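Local coordinates for N-terminal acetyltransferase B complex subunit MDM20 (Candida albicans, PDB 5K04), which probably serves as the non-catalytic auxiliary subunit of the NatB N-terminal acetyltransferase, wrapping around the catalytic subunit NAT3, at residues Leu144-Leu155 against Phe484-Glu493. Sequence-based numbering, arbitrary orientation.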
loop_
_atom_site.group_PDB
_atom_site.type_symbol
_atom_site.label_atom_id
_atom_site.label_comp_id
_atom_site.label_asym_id
_atom_site.label_seq_id
_atom_site.Cartn_x
_atom_site.Cartn_y
_atom_site.Cartn_z
ATOM N N LEU A 144 -12.940 -28.974 -6.622
ATOM C CA LEU A 144 -12.164 -27.830 -6.153
ATOM C C LEU A 144 -10.742 -27.869 -6.699
ATOM O O LEU A 144 -10.229 -26.858 -7.191
ATOM C CB LEU A 144 -12.148 -27.809 -4.622
ATOM C CG LEU A 144 -11.378 -26.624 -4.011
ATOM C CD1 LEU A 144 -11.958 -25.307 -4.491
ATOM C CD2 LEU A 144 -11.372 -26.659 -2.503
ATOM N N HIS A 145 -10.092 -29.044 -6.620
ATOM C CA HIS A 145 -8.710 -29.184 -7.077
ATOM C C HIS A 145 -8.592 -28.997 -8.581
ATOM O O HIS A 145 -7.583 -28.470 -9.063
ATOM C CB HIS A 145 -8.154 -30.547 -6.658
ATOM C CG HIS A 145 -8.017 -30.691 -5.177
ATOM N ND1 HIS A 145 -7.790 -31.902 -4.559
ATOM C CD2 HIS A 145 -8.092 -29.768 -4.188
ATOM C CE1 HIS A 145 -7.743 -31.720 -3.251
ATOM N NE2 HIS A 145 -7.924 -30.436 -3.001
ATOM N N THR A 146 -9.600 -29.436 -9.341
ATOM C CA THR A 146 -9.588 -29.174 -10.777
ATOM C C THR A 146 -9.650 -27.675 -11.051
ATOM O O THR A 146 -8.965 -27.158 -11.946
ATOM C CB THR A 146 -10.748 -29.918 -11.438
ATOM O OG1 THR A 146 -10.640 -31.312 -11.130
ATOM C CG2 THR A 146 -10.703 -29.726 -12.946
ATOM N N LEU A 147 -10.446 -26.957 -10.259
ATOM C CA LEU A 147 -10.543 -25.510 -10.398
ATOM C C LEU A 147 -9.211 -24.842 -10.080
ATOM O O LEU A 147 -8.777 -23.935 -10.798
ATOM C CB LEU A 147 -11.650 -24.979 -9.477
ATOM C CG LEU A 147 -13.064 -25.357 -9.917
ATOM C CD1 LEU A 147 -14.064 -25.339 -8.769
ATOM C CD2 LEU A 147 -13.496 -24.371 -10.994
ATOM N N TRP A 148 -8.571 -25.265 -8.980
ATOM C CA TRP A 148 -7.230 -24.798 -8.629
ATOM C C TRP A 148 -6.284 -24.908 -9.816
ATOM O O TRP A 148 -5.655 -23.930 -10.242
ATOM C CB TRP A 148 -6.683 -25.627 -7.463
ATOM C CG TRP A 148 -7.328 -25.337 -6.135
ATOM C CD1 TRP A 148 -8.405 -24.530 -5.903
ATOM C CD2 TRP A 148 -6.913 -25.834 -4.845
ATOM N NE1 TRP A 148 -8.692 -24.497 -4.546
ATOM C CE2 TRP A 148 -7.790 -25.281 -3.878
ATOM C CE3 TRP A 148 -5.887 -26.686 -4.418
ATOM C CZ2 TRP A 148 -7.682 -25.568 -2.515
ATOM C CZ3 TRP A 148 -5.774 -26.972 -3.058
ATOM C CH2 TRP A 148 -6.672 -26.415 -2.125
ATOM N N TYR A 149 -6.189 -26.122 -10.356
ATOM C CA TYR A 149 -5.289 -26.412 -11.462
ATOM C C TYR A 149 -5.589 -25.510 -12.654
ATOM O O TYR A 149 -4.680 -24.900 -13.225
ATOM C CB TYR A 149 -5.441 -27.891 -11.804
ATOM C CG TYR A 149 -4.433 -28.450 -12.757
ATOM C CD1 TYR A 149 -3.146 -27.917 -12.834
ATOM C CD2 TYR A 149 -4.760 -29.527 -13.585
ATOM C CE1 TYR A 149 -2.204 -28.440 -13.710
ATOM C CE2 TYR A 149 -3.813 -30.066 -14.472
ATOM C CZ TYR A 149 -2.535 -29.517 -14.526
ATOM O OH TYR A 149 -1.593 -30.024 -15.392
ATOM N N ALA A 150 -6.878 -25.375 -12.999
ATOM C CA ALA A 150 -7.310 -24.523 -14.107
ATOM C C ALA A 150 -6.979 -23.062 -13.847
ATOM O O ALA A 150 -6.453 -22.355 -14.720
ATOM C CB ALA A 150 -8.818 -24.682 -14.323
ATOM N N PHE A 151 -7.313 -22.585 -12.653
ATOM C CA PHE A 151 -7.005 -21.206 -12.299
ATOM C C PHE A 151 -5.500 -20.947 -12.350
ATOM O O PHE A 151 -5.069 -19.858 -12.750
ATOM C CB PHE A 151 -7.579 -20.896 -10.909
ATOM C CG PHE A 151 -7.418 -19.462 -10.497
ATOM C CD1 PHE A 151 -8.118 -18.456 -11.145
ATOM C CD2 PHE A 151 -6.564 -19.126 -9.459
ATOM C CE1 PHE A 151 -7.961 -17.131 -10.757
ATOM C CE2 PHE A 151 -6.413 -17.815 -9.066
ATOM C CZ PHE A 151 -7.109 -16.812 -9.717
ATOM N N SER A 152 -4.695 -21.952 -11.992
ATOM C CA SER A 152 -3.245 -21.797 -11.995
ATOM C C SER A 152 -2.706 -21.591 -13.405
ATOM O O SER A 152 -1.616 -21.030 -13.559
ATOM C CB SER A 152 -2.579 -23.010 -11.336
ATOM O OG SER A 152 -2.692 -24.180 -12.135
ATOM N N PHE A 153 -3.446 -22.029 -14.435
ATOM C CA PHE A 153 -3.016 -21.787 -15.812
ATOM C C PHE A 153 -3.206 -20.334 -16.203
ATOM O O PHE A 153 -2.396 -19.773 -16.950
ATOM C CB PHE A 153 -3.779 -22.687 -16.777
ATOM C CG PHE A 153 -3.234 -24.070 -16.860
ATOM C CD1 PHE A 153 -2.012 -24.307 -17.466
ATOM C CD2 PHE A 153 -3.924 -25.137 -16.302
ATOM C CE1 PHE A 153 -1.476 -25.600 -17.526
ATOM C CE2 PHE A 153 -3.411 -26.427 -16.359
ATOM C CZ PHE A 153 -2.180 -26.662 -16.975
ATOM N N HIS A 154 -4.273 -19.718 -15.705
ATOM C CA HIS A 154 -4.437 -18.277 -15.833
ATOM C C HIS A 154 -3.309 -17.521 -15.137
ATOM O O HIS A 154 -2.773 -16.551 -15.686
ATOM C CB HIS A 154 -5.776 -17.849 -15.246
ATOM C CG HIS A 154 -5.850 -16.384 -14.982
ATOM N ND1 HIS A 154 -5.821 -15.448 -15.992
ATOM C CD2 HIS A 154 -5.920 -15.689 -13.825
ATOM C CE1 HIS A 154 -5.893 -14.239 -15.471
ATOM N NE2 HIS A 154 -5.952 -14.357 -14.157
ATOM N N LEU A 155 -2.970 -17.926 -13.903
ATOM C CA LEU A 155 -1.864 -17.303 -13.180
ATOM C C LEU A 155 -0.585 -17.335 -13.997
ATOM O O LEU A 155 0.127 -16.327 -14.089
ATOM C CB LEU A 155 -1.648 -18.006 -11.849
ATOM C CG LEU A 155 -2.751 -17.848 -10.799
ATOM C CD1 LEU A 155 -2.273 -18.496 -9.497
ATOM C CD2 LEU A 155 -3.128 -16.357 -10.575
ATOM N N PHE A 484 -8.412 -20.030 -1.653
ATOM C CA PHE A 484 -8.385 -21.265 -2.433
ATOM C C PHE A 484 -9.348 -22.310 -1.867
ATOM O O PHE A 484 -10.077 -22.954 -2.626
ATOM C CB PHE A 484 -6.961 -21.823 -2.486
ATOM C CG PHE A 484 -6.125 -21.299 -3.633
ATOM C CD1 PHE A 484 -6.188 -21.898 -4.886
ATOM C CD2 PHE A 484 -5.250 -20.236 -3.446
ATOM C CE1 PHE A 484 -5.412 -21.433 -5.931
ATOM C CE2 PHE A 484 -4.471 -19.758 -4.486
ATOM C CZ PHE A 484 -4.556 -20.356 -5.738
ATOM N N ASP A 485 -9.352 -22.498 -0.536
ATOM C CA ASP A 485 -10.197 -23.527 0.075
ATOM C C ASP A 485 -11.665 -23.262 -0.201
ATOM O O ASP A 485 -12.440 -24.186 -0.475
ATOM C CB ASP A 485 -9.977 -23.590 1.588
ATOM C CG ASP A 485 -8.734 -24.374 1.969
ATOM O OD1 ASP A 485 -8.039 -24.888 1.066
ATOM O OD2 ASP A 485 -8.465 -24.452 3.182
ATOM N N ASN A 486 -12.077 -22.018 -0.063
ATOM C CA ASN A 486 -13.344 -21.610 -0.626
ATOM C C ASN A 486 -13.824 -21.340 -2.037
ATOM O O ASN A 486 -14.917 -20.836 -2.243
ATOM C CB ASN A 486 -13.918 -20.450 0.183
ATOM C CG ASN A 486 -14.003 -20.797 1.689
ATOM O OD1 ASN A 486 -14.994 -21.350 2.158
ATOM N ND2 ASN A 486 -12.931 -20.514 2.427
ATOM N N GLY A 487 -13.012 -21.579 -3.018
ATOM C CA GLY A 487 -13.568 -21.054 -4.256
ATOM C C GLY A 487 -13.663 -19.655 -4.794
ATOM O O GLY A 487 -14.478 -19.396 -5.679
ATOM N N VAL A 488 -12.871 -18.735 -4.238
ATOM C CA VAL A 488 -13.098 -17.313 -4.464
ATOM C C VAL A 488 -12.100 -16.798 -5.486
ATOM O O VAL A 488 -11.313 -15.882 -5.215
ATOM C CB VAL A 488 -13.020 -16.531 -3.145
ATOM C CG1 VAL A 488 -13.848 -15.267 -3.245
ATOM C CG2 VAL A 488 -13.519 -17.402 -1.997
ATOM N N PHE A 489 -12.164 -17.374 -6.688
ATOM C CA PHE A 489 -11.208 -17.049 -7.745
ATOM C C PHE A 489 -11.357 -15.606 -8.230
ATOM O O PHE A 489 -10.377 -15.008 -8.694
ATOM C CB PHE A 489 -11.382 -18.067 -8.871
ATOM C CG PHE A 489 -11.291 -19.498 -8.395
ATOM C CD1 PHE A 489 -10.066 -20.052 -8.085
ATOM C CD2 PHE A 489 -12.425 -20.262 -8.218
ATOM C CE1 PHE A 489 -9.976 -21.338 -7.620
ATOM C CE2 PHE A 489 -12.345 -21.542 -7.765
ATOM C CZ PHE A 489 -11.117 -22.086 -7.461
ATOM N N ASN A 490 -12.574 -15.038 -8.119
ATOM C CA ASN A 490 -12.900 -13.610 -8.264
ATOM C C ASN A 490 -11.906 -12.654 -7.613
ATOM O O ASN A 490 -11.757 -11.512 -8.057
ATOM C CB ASN A 490 -14.281 -13.312 -7.636
ATOM C CG ASN A 490 -15.360 -13.315 -8.649
ATOM O OD1 ASN A 490 -15.087 -13.197 -9.839
ATOM N ND2 ASN A 490 -16.598 -13.439 -8.208
ATOM N N LYS A 491 -11.285 -13.094 -6.515
ATOM C CA LYS A 491 -10.504 -12.234 -5.644
ATOM C C LYS A 491 -9.098 -12.740 -5.418
ATOM O O LYS A 491 -8.284 -12.010 -4.836
ATOM C CB LYS A 491 -11.191 -12.104 -4.276
ATOM C CG LYS A 491 -12.679 -11.772 -4.326
ATOM C CD LYS A 491 -12.932 -10.373 -4.922
ATOM C CE LYS A 491 -14.400 -9.930 -4.712
ATOM N NZ LYS A 491 -14.736 -8.713 -5.512
ATOM N N LEU A 492 -8.803 -13.976 -5.838
ATOM C CA LEU A 492 -7.560 -14.642 -5.464
ATOM C C LEU A 492 -6.346 -13.912 -6.012
ATOM O O LEU A 492 -5.376 -13.662 -5.282
ATOM C CB LEU A 492 -7.579 -16.083 -5.970
ATOM C CG LEU A 492 -7.850 -17.108 -4.878
ATOM C CD1 LEU A 492 -7.785 -18.527 -5.433
ATOM C CD2 LEU A 492 -6.863 -16.901 -3.700
ATOM N N GLU A 493 -6.378 -13.585 -7.310
ATOM C CA GLU A 493 -5.254 -12.887 -7.935
ATOM C C GLU A 493 -4.890 -11.622 -7.169
ATOM O O GLU A 493 -3.711 -11.287 -7.038
ATOM C CB GLU A 493 -5.594 -12.559 -9.390
ATOM C CG GLU A 493 -4.418 -12.074 -10.191
ATOM C CD GLU A 493 -4.596 -12.247 -11.707
ATOM O OE1 GLU A 493 -5.724 -12.537 -12.181
ATOM O OE2 GLU A 493 -3.587 -12.093 -12.427
#
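A Schellman motif ends helix 456-485 at Gly-487, and Trp-148 of helix 143-157 locks onto that helix end. With CG anti to the carbonyl carbon (chi1 -72°), its indole swings toward the end so that NE1 donates to Phe-484 O (2.8 Å), which also takes Gly-487 N from the opposite face of the carbonyl plane. The indole is the face of a T-shaped pair: the edge of Phe-484 points at the five-membered ring, CD1 to CD1 3.6 Å, planes at 88°. Leu-144 sets CD2 3.4 Å from Asp-485 O.

One turn further along helix 143-157, Phe-151 is the knob in a knob-into-hole contact, set among Phe-484, Phe-489, Leu-492 and Glu-493. Phe-489 CD1 sits over one face of its ring, 3.6 Å from Phe-151 CG, the planes tilted 50°, while Leu-492 CB reaches Phe-151 CE2 at 3.7 Å. The outer end of the Phe-489 ring reaches Leu-147, CZ to CB 3.6 Å.

Farther along, His-154 NE2 meets Glu-493 OE1 (2.7 Å) on its syn side but clearly tilted out of the carboxylate plane, which stands almost upright to the imidazole. In the same turn as Glu-493, CB atoms directed away from helix 143-157, Asn-490 O and Lys-491 NZ bond to Gln-8 and Phe-7 of the NAT3 chain. Two N-H bonds flanking aromatic packing thus fix the interhelical turn, and the carboxylate would probably favour a protonated His-154.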